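PDB 3D37: tail protein, 43 kDa, which is of unknown function but is probably a structural component of a phage-type tail baseplate. Local coordinates for residues Ile67-Gly79 with Leu87-Val99. Numbering follows the deposited sequence.
Sequences IVMTGIIGSQRHG and LSLSGRDLAGFLV
Arg77 turns the edge of its guanidinium to Ser88 and Ser90 of the facing strand. NE donates to Ser88 OG at 2.8 Å, with the hydroxyl tilted 24° from the guanidinium plane, while NH2 makes a weak bond to Ser90 OG. The third nitrogen turns back along its own strand: NH1 meets Ser75 OG in plane at 2.7 Å. A bend at chi3 (-68°) folds the arginine chain back, and the hydroxyls of Ser75 and Ser88, with a weaker bond to Ser90, restrain the planar group's rotation. On the other face of the sheet the extended Gln76 runs beside Leu89, its CG 3.6 Å from Leu89 CD2, and its amide is held by the backbone of Pro52 and Leu54. The two strands form an antiparallel beta hairpin within the GpP-like N-terminal region, interrupted by a classic bulge at which Gly74 N and Ser75 N both donate to Ser90 O. Gly74 N lies 2.8 Å from Ser90 O, in the carbonyl plane on a lone pair. Beyond the bulge, Ile72 N donates to Arg92 O. Ile72 CD1 packs against Leu94 CD2 (3.4 Å) and Phe97 CE2 (3.3 Å), joining the strand to the helix that follows Asp93, whose OD1 weakly caps Ala95 N. Farther out, Asp39 binds Ser90 OG, Trp124 stacks on Phe97, and residues 75-79 pair with an antiparallel strand of a neighbouring subunit, which carries the sheet across the interface.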
ATOM      1  N   ILE A  67       6.910   1.797  37.976  1.00 31.44           N
ATOM      2  CA  ILE A  67       5.578   2.231  37.627  1.00 31.76           C
ATOM      3  C   ILE A  67       5.690   3.600  36.910  1.00 31.10           C
ATOM      4  O   ILE A  67       6.299   4.536  37.435  1.00 29.67           O
ATOM      5  CB  ILE A  67       4.695   2.367  38.862  1.00 31.24           C
ATOM      6  CG1 ILE A  67       4.417   0.967  39.462  1.00 32.93           C
ATOM      7  CG2 ILE A  67       3.394   3.094  38.522  1.00 29.63           C
ATOM      8  CD1 ILE A  67       3.988   1.015  40.950  1.00 34.21           C
ATOM      9  N   VAL A  68       5.098   3.692  35.713  1.00 29.01           N
ATOM     10  CA  VAL A  68       5.089   4.936  34.934  1.00 27.58           C
ATOM     11  C   VAL A  68       3.704   5.612  34.889  1.00 27.15           C
ATOM     12  O   VAL A  68       3.582   6.799  34.530  1.00 27.48           O
ATOM     13  CB  VAL A  68       5.738   4.714  33.491  1.00 28.05           C
ATOM     14  CG1 VAL A  68       7.183   4.136  33.623  1.00 28.41           C
ATOM     15  CG2 VAL A  68       4.939   3.763  32.605  1.00 24.79           C
ATOM     16  N   MET A  69       2.669   4.888  35.292  1.00 26.51           N
ATOM     17  CA  MET A  69       1.296   5.413  35.287  1.00 27.13           C
ATOM     18  C   MET A  69       0.411   4.532  36.149  1.00 26.60           C
ATOM     19  O   MET A  69       0.546   3.309  36.124  1.00 26.59           O
ATOM     20  CB  MET A  69       0.724   5.471  33.845  1.00 27.30           C
ATOM     21  CG  MET A  69      -0.562   6.317  33.652  1.00 27.36           C
ATOM     22  SD  MET A  69      -1.092   6.413  31.854  1.00 23.27           S
ATOM     23  CE  MET A  69       0.244   7.366  31.177  1.00 27.69           C
ATOM     24  N   THR A  70      -0.511   5.181  36.859  1.00 27.88           N
ATOM     25  CA  THR A  70      -1.504   4.542  37.696  1.00 28.17           C
ATOM     26  C   THR A  70      -2.858   4.965  37.150  1.00 28.42           C
ATOM     27  O   THR A  70      -3.117   6.138  36.989  1.00 30.38           O
ATOM     28  CB  THR A  70      -1.300   4.966  39.227  1.00 27.99           C
ATOM     29  OG1 THR A  70       0.066   4.714  39.584  1.00 28.79           O
ATOM     30  CG2 THR A  70      -2.234   4.190  40.184  1.00 28.27           C
ATOM     31  N   GLY A  71      -3.729   4.018  36.839  1.00 29.29           N
ATOM     32  CA  GLY A  71      -5.015   4.354  36.242  1.00 29.34           C
ATOM     33  C   GLY A  71      -6.039   3.242  36.227  1.00 29.13           C
ATOM     34  O   GLY A  71      -6.000   2.346  37.031  1.00 27.81           O
ATOM     35  N   ILE A  72      -6.932   3.309  35.249  1.00 29.73           N
ATOM     36  CA  ILE A  72      -8.095   2.450  35.177  1.00 29.85           C
ATOM     37  C   ILE A  72      -8.223   2.059  33.716  1.00 29.96           C
ATOM     38  O   ILE A  72      -8.154   2.911  32.829  1.00 29.60           O
ATOM     39  CB  ILE A  72      -9.442   3.167  35.670  1.00 30.07           C
ATOM     40  CG1 ILE A  72      -9.323   3.620  37.117  1.00 32.10           C
ATOM     41  CG2 ILE A  72     -10.683   2.224  35.605  1.00 28.43           C
ATOM     42  CD1 ILE A  72      -8.593   4.910  37.259  1.00 39.19           C
ATOM     43  N   ILE A  73      -8.417   0.767  33.482  1.00 29.97           N
ATOM     44  CA  ILE A  73      -8.728   0.250  32.137  1.00 30.54           C
ATOM     45  C   ILE A  73     -10.163   0.704  31.813  1.00 30.87           C
ATOM     46  O   ILE A  73     -11.138   0.376  32.530  1.00 30.92           O
ATOM     47  CB  ILE A  73      -8.555  -1.255  32.075  1.00 30.25           C
ATOM     48  CG1 ILE A  73      -7.083  -1.586  32.407  1.00 32.28           C
ATOM     49  CG2 ILE A  73      -8.898  -1.878  30.629  1.00 29.68           C
ATOM     50  CD1 ILE A  73      -6.818  -3.019  32.489  1.00 31.15           C
ATOM     51  N   GLY A  74     -10.275   1.535  30.784  1.00 30.69           N
ATOM     52  CA  GLY A  74     -11.555   2.042  30.371  1.00 31.51           C
ATOM     53  C   GLY A  74     -12.217   1.147  29.366  1.00 32.49           C
ATOM     54  O   GLY A  74     -13.424   1.106  29.275  1.00 34.55           O
ATOM     55  N   SER A  75     -11.442   0.457  28.557  1.00 32.88           N
ATOM     56  CA  SER A  75     -12.025  -0.329  27.513  1.00 33.02           C
ATOM     57  C   SER A  75     -11.133  -1.462  27.057  1.00 31.93           C
ATOM     58  O   SER A  75      -9.911  -1.441  27.208  1.00 30.02           O
ATOM     59  CB  SER A  75     -12.460   0.542  26.328  1.00 33.20           C
ATOM     60  OG  SER A  75     -11.417   0.925  25.501  1.00 34.22           O
ATOM     61  N   GLN A  76     -11.791  -2.479  26.531  1.00 31.69           N
ATOM     62  CA  GLN A  76     -11.122  -3.686  26.071  1.00 31.80           C
ATOM     63  C   GLN A  76     -11.767  -4.187  24.806  1.00 30.44           C
ATOM     64  O   GLN A  76     -12.982  -4.219  24.689  1.00 29.95           O
ATOM     65  CB  GLN A  76     -11.164  -4.754  27.198  1.00 31.30           C
ATOM     66  CG  GLN A  76     -10.471  -6.087  26.815  1.00 34.09           C
ATOM     67  CD  GLN A  76     -10.388  -7.082  27.998  1.00 35.74           C
ATOM     68  OE1 GLN A  76     -10.164  -6.706  29.141  1.00 39.07           O
ATOM     69  NE2 GLN A  76     -10.596  -8.348  27.704  1.00 41.85           N
ATOM     70  N   ARG A  77     -10.948  -4.610  23.851  1.00 31.71           N
ATOM     71  CA  ARG A  77     -11.406  -5.249  22.641  1.00 32.42           C
ATOM     72  C   ARG A  77     -10.724  -6.629  22.405  1.00 32.84           C
ATOM     73  O   ARG A  77      -9.511  -6.820  22.608  1.00 30.95           O
ATOM     74  CB  ARG A  77     -11.171  -4.322  21.448  1.00 32.59           C
ATOM     75  CG  ARG A  77     -11.945  -3.026  21.480  1.00 35.10           C
ATOM     76  CD  ARG A  77     -11.235  -1.907  20.763  1.00 36.82           C
ATOM     77  NE  ARG A  77     -10.035  -1.549  21.530  1.00 42.64           N
ATOM     78  CZ  ARG A  77     -10.034  -0.783  22.627  1.00 41.01           C
ATOM     79  NH1 ARG A  77     -11.160  -0.222  23.080  1.00 41.81           N
ATOM     80  NH2 ARG A  77      -8.898  -0.581  23.253  1.00 37.70           N
ATOM     81  N   HIS A  78     -11.531  -7.608  22.031  1.00 33.52           N
ATOM     82  CA  HIS A  78     -11.006  -8.818  21.439  1.00 33.07           C
ATOM     83  C   HIS A  78     -11.507  -8.994  20.009  1.00 32.46           C
ATOM     84  O   HIS A  78     -12.709  -8.899  19.717  1.00 31.46           O
ATOM     85  CB  HIS A  78     -11.333 -10.056  22.295  1.00 34.49           C
ATOM     86  CG  HIS A  78     -10.634 -11.284  21.800  1.00 37.37           C
ATOM     87  ND1 HIS A  78     -11.305 -12.384  21.295  1.00 45.39           N
ATOM     88  CD2 HIS A  78      -9.311 -11.544  21.645  1.00 42.06           C
ATOM     89  CE1 HIS A  78     -10.417 -13.279  20.884  1.00 44.64           C
ATOM     90  NE2 HIS A  78      -9.205 -12.796  21.092  1.00 41.81           N
ATOM     91  N   GLY A  79     -10.585  -9.212  19.107  1.00 30.57           N
ATOM     92  CA  GLY A  79     -10.908  -9.426  17.712  1.00 32.15           C
ATOM     93  C   GLY A  79     -10.214 -10.667  17.192  1.00 32.40           C
ATOM     94  O   GLY A  79      -9.053 -10.907  17.538  1.00 29.66           O
ATOM     95  N   LEU A  87      -6.041  -8.754  21.162  1.00 43.49           N
ATOM     96  CA  LEU A  87      -6.643  -8.254  22.386  1.00 42.46           C
ATOM     97  C   LEU A  87      -6.057  -6.858  22.618  1.00 40.99           C
ATOM     98  O   LEU A  87      -4.831  -6.683  22.570  1.00 39.38           O
ATOM     99  CB  LEU A  87      -6.336  -9.178  23.562  1.00 42.72           C
ATOM    100  CG  LEU A  87      -6.375  -8.607  25.006  1.00 45.50           C
ATOM    101  CD1 LEU A  87      -7.754  -8.214  25.467  1.00 47.28           C
ATOM    102  CD2 LEU A  87      -5.763  -9.598  26.034  1.00 45.25           C
ATOM    103  N   SER A  88      -6.926  -5.865  22.808  1.00 38.36           N
ATOM    104  CA  SER A  88      -6.471  -4.528  23.194  1.00 37.40           C
ATOM    105  C   SER A  88      -7.135  -3.984  24.422  1.00 35.11           C
ATOM    106  O   SER A  88      -8.246  -4.381  24.775  1.00 34.20           O
ATOM    107  CB  SER A  88      -6.544  -3.538  22.036  1.00 37.42           C
ATOM    108  OG  SER A  88      -7.858  -3.363  21.614  1.00 38.44           O
ATOM    109  N   LEU A  89      -6.379  -3.126  25.111  1.00 34.34           N
ATOM    110  CA  LEU A  89      -6.770  -2.425  26.360  1.00 34.13           C
ATOM    111  C   LEU A  89      -6.436  -0.930  26.229  1.00 32.88           C
ATOM    112  O   LEU A  89      -5.325  -0.587  25.757  1.00 32.03           O
ATOM    113  CB  LEU A  89      -5.938  -2.909  27.565  1.00 34.70           C
ATOM    114  CG  LEU A  89      -5.861  -4.384  27.897  1.00 37.91           C
ATOM    115  CD1 LEU A  89      -5.042  -4.528  29.154  1.00 40.65           C
ATOM    116  CD2 LEU A  89      -7.266  -4.976  28.081  1.00 41.44           C
ATOM    117  N   SER A  90      -7.352  -0.072  26.674  1.00 30.40           N
ATOM    118  CA  SER A  90      -7.055   1.340  26.822  1.00 31.01           C
ATOM    119  C   SER A  90      -7.530   1.829  28.144  1.00 27.83           C
ATOM    120  O   SER A  90      -8.420   1.263  28.755  1.00 27.66           O
ATOM    121  CB  SER A  90      -7.704   2.236  25.761  1.00 30.70           C
ATOM    122  OG  SER A  90      -7.580   1.648  24.549  1.00 35.89           O
ATOM    123  N   GLY A  91      -6.982   2.958  28.496  1.00 26.17           N
ATOM    124  CA  GLY A  91      -7.340   3.631  29.698  1.00 26.41           C
ATOM    125  C   GLY A  91      -6.666   4.950  29.892  1.00 26.03           C
ATOM    126  O   GLY A  91      -5.928   5.490  29.024  1.00 23.36           O
ATOM    127  N   ARG A  92      -6.984   5.490  31.051  1.00 26.23           N
ATOM    128  CA  ARG A  92      -6.508   6.806  31.477  1.00 28.53           C
ATOM    129  C   ARG A  92      -5.955   6.723  32.878  1.00 28.27           C
ATOM    130  O   ARG A  92      -6.250   5.773  33.598  1.00 27.49           O
ATOM    131  CB  ARG A  92      -7.653   7.808  31.422  1.00 28.23           C
ATOM    132  CG  ARG A  92      -8.140   8.077  29.969  1.00 28.41           C
ATOM    133  CD  ARG A  92      -9.301   9.043  29.994  1.00 29.85           C
ATOM    134  NE  ARG A  92     -10.380   8.450  30.761  1.00 29.68           N
ATOM    135  CZ  ARG A  92     -11.454   9.067  31.238  1.00 33.83           C
ATOM    136  NH1 ARG A  92     -11.599  10.380  31.116  1.00 34.27           N
ATOM    137  NH2 ARG A  92     -12.337   8.350  31.930  1.00 31.84           N
ATOM    138  N   ASP A  93      -5.147   7.719  33.241  1.00 29.24           N
ATOM    139  CA  ASP A  93      -4.685   7.896  34.641  1.00 29.92           C
ATOM    140  C   ASP A  93      -5.836   8.358  35.567  1.00 29.75           C
ATOM    141  O   ASP A  93      -6.970   8.490  35.127  1.00 29.21           O
ATOM    142  CB  ASP A  93      -3.438   8.812  34.726  1.00 29.47           C
ATOM    143  CG  ASP A  93      -3.762  10.269  34.502  1.00 29.95           C
ATOM    144  OD1 ASP A  93      -4.958  10.624  34.401  1.00 27.66           O
ATOM    145  OD2 ASP A  93      -2.821  11.068  34.347  1.00 31.80           O
ATOM    146  N   LEU A  94      -5.537   8.582  36.851  1.00 31.32           N
ATOM    147  CA  LEU A  94      -6.582   8.833  37.832  1.00 32.87           C
ATOM    148  C   LEU A  94      -7.242  10.199  37.652  1.00 33.92           C
ATOM    149  O   LEU A  94      -8.306  10.448  38.217  1.00 35.10           O
ATOM    150  CB  LEU A  94      -6.047   8.664  39.263  1.00 33.73           C
ATOM    151  CG  LEU A  94      -5.388   7.339  39.656  1.00 32.67           C
ATOM    152  CD1 LEU A  94      -4.839   7.429  41.122  1.00 35.22           C
ATOM    153  CD2 LEU A  94      -6.343   6.180  39.499  1.00 36.22           C
ATOM    154  N   ALA A  95      -6.616  11.088  36.868  1.00 34.10           N
ATOM    155  CA  ALA A  95      -7.254  12.347  36.482  1.00 33.68           C
ATOM    156  C   ALA A  95      -8.510  12.095  35.727  1.00 33.59           C
ATOM    157  O   ALA A  95      -9.316  12.940  35.699  1.00 34.14           O
ATOM    158  CB  ALA A  95      -6.313  13.207  35.633  1.00 33.56           C
ATOM    159  N   GLY A  96      -8.655  10.949  35.050  1.00 34.66           N
ATOM    160  CA  GLY A  96      -9.912  10.570  34.409  1.00 34.70           C
ATOM    161  C   GLY A  96     -11.163  10.719  35.275  1.00 35.90           C
ATOM    162  O   GLY A  96     -12.164  11.174  34.795  1.00 34.43           O
ATOM    163  N   PHE A  97     -11.105  10.316  36.546  1.00 36.84           N
ATOM    164  CA  PHE A  97     -12.154  10.618  37.508  1.00 38.40           C
ATOM    165  C   PHE A  97     -12.484  12.119  37.640  1.00 39.55           C
ATOM    166  O   PHE A  97     -13.640  12.526  37.585  1.00 39.69           O
ATOM    167  CB  PHE A  97     -11.755  10.132  38.907  1.00 39.36           C
ATOM    168  CG  PHE A  97     -11.722   8.632  39.049  1.00 40.36           C
ATOM    169  CD1 PHE A  97     -12.911   7.889  38.994  1.00 39.09           C
ATOM    170  CD2 PHE A  97     -10.501   7.968  39.269  1.00 40.34           C
ATOM    171  CE1 PHE A  97     -12.889   6.511  39.145  1.00 39.78           C
ATOM    172  CE2 PHE A  97     -10.461   6.588  39.415  1.00 40.54           C
ATOM    173  CZ  PHE A  97     -11.667   5.851  39.365  1.00 40.74           C
ATOM    174  N   LEU A  98     -11.459  12.940  37.836  1.00 40.37           N
ATOM    175  CA  LEU A  98     -11.657  14.389  37.992  1.00 40.15           C
ATOM    176  C   LEU A  98     -12.156  15.054  36.704  1.00 39.84           C
ATOM    177  O   LEU A  98     -12.978  15.944  36.754  1.00 39.74           O
ATOM    178  CB  LEU A  98     -10.354  15.023  38.465  1.00 40.91           C
ATOM    179  CG  LEU A  98      -9.717  14.374  39.712  1.00 43.39           C
ATOM    180  CD1 LEU A  98      -8.973  15.381  40.570  1.00 43.56           C
ATOM    181  CD2 LEU A  98     -10.760  13.660  40.541  1.00 42.31           C
ATOM    182  N   VAL A  99     -11.676  14.584  35.548  1.00 39.53           N
ATOM    183  CA  VAL A  99     -12.148  15.045  34.235  1.00 39.36           C
ATOM    184  C   VAL A  99     -13.596  14.699  33.966  1.00 40.07           C
ATOM    185  O   VAL A  99     -14.331  15.458  33.292  1.00 39.79           O
ATOM    186  CB  VAL A  99     -11.292  14.438  33.056  1.00 39.09           C
ATOM    187  CG1 VAL A  99     -12.008  14.609  31.743  1.00 36.51           C
ATOM    188  CG2 VAL A  99      -9.874  15.048  33.017  1.00 36.11           C
TER
HETATM  189  O   HOH W   1      -2.613   8.491  38.133  1.00 29.87           O
HETATM  190  O   HOH W   2      -9.842   4.933  32.333  1.00 29.64           O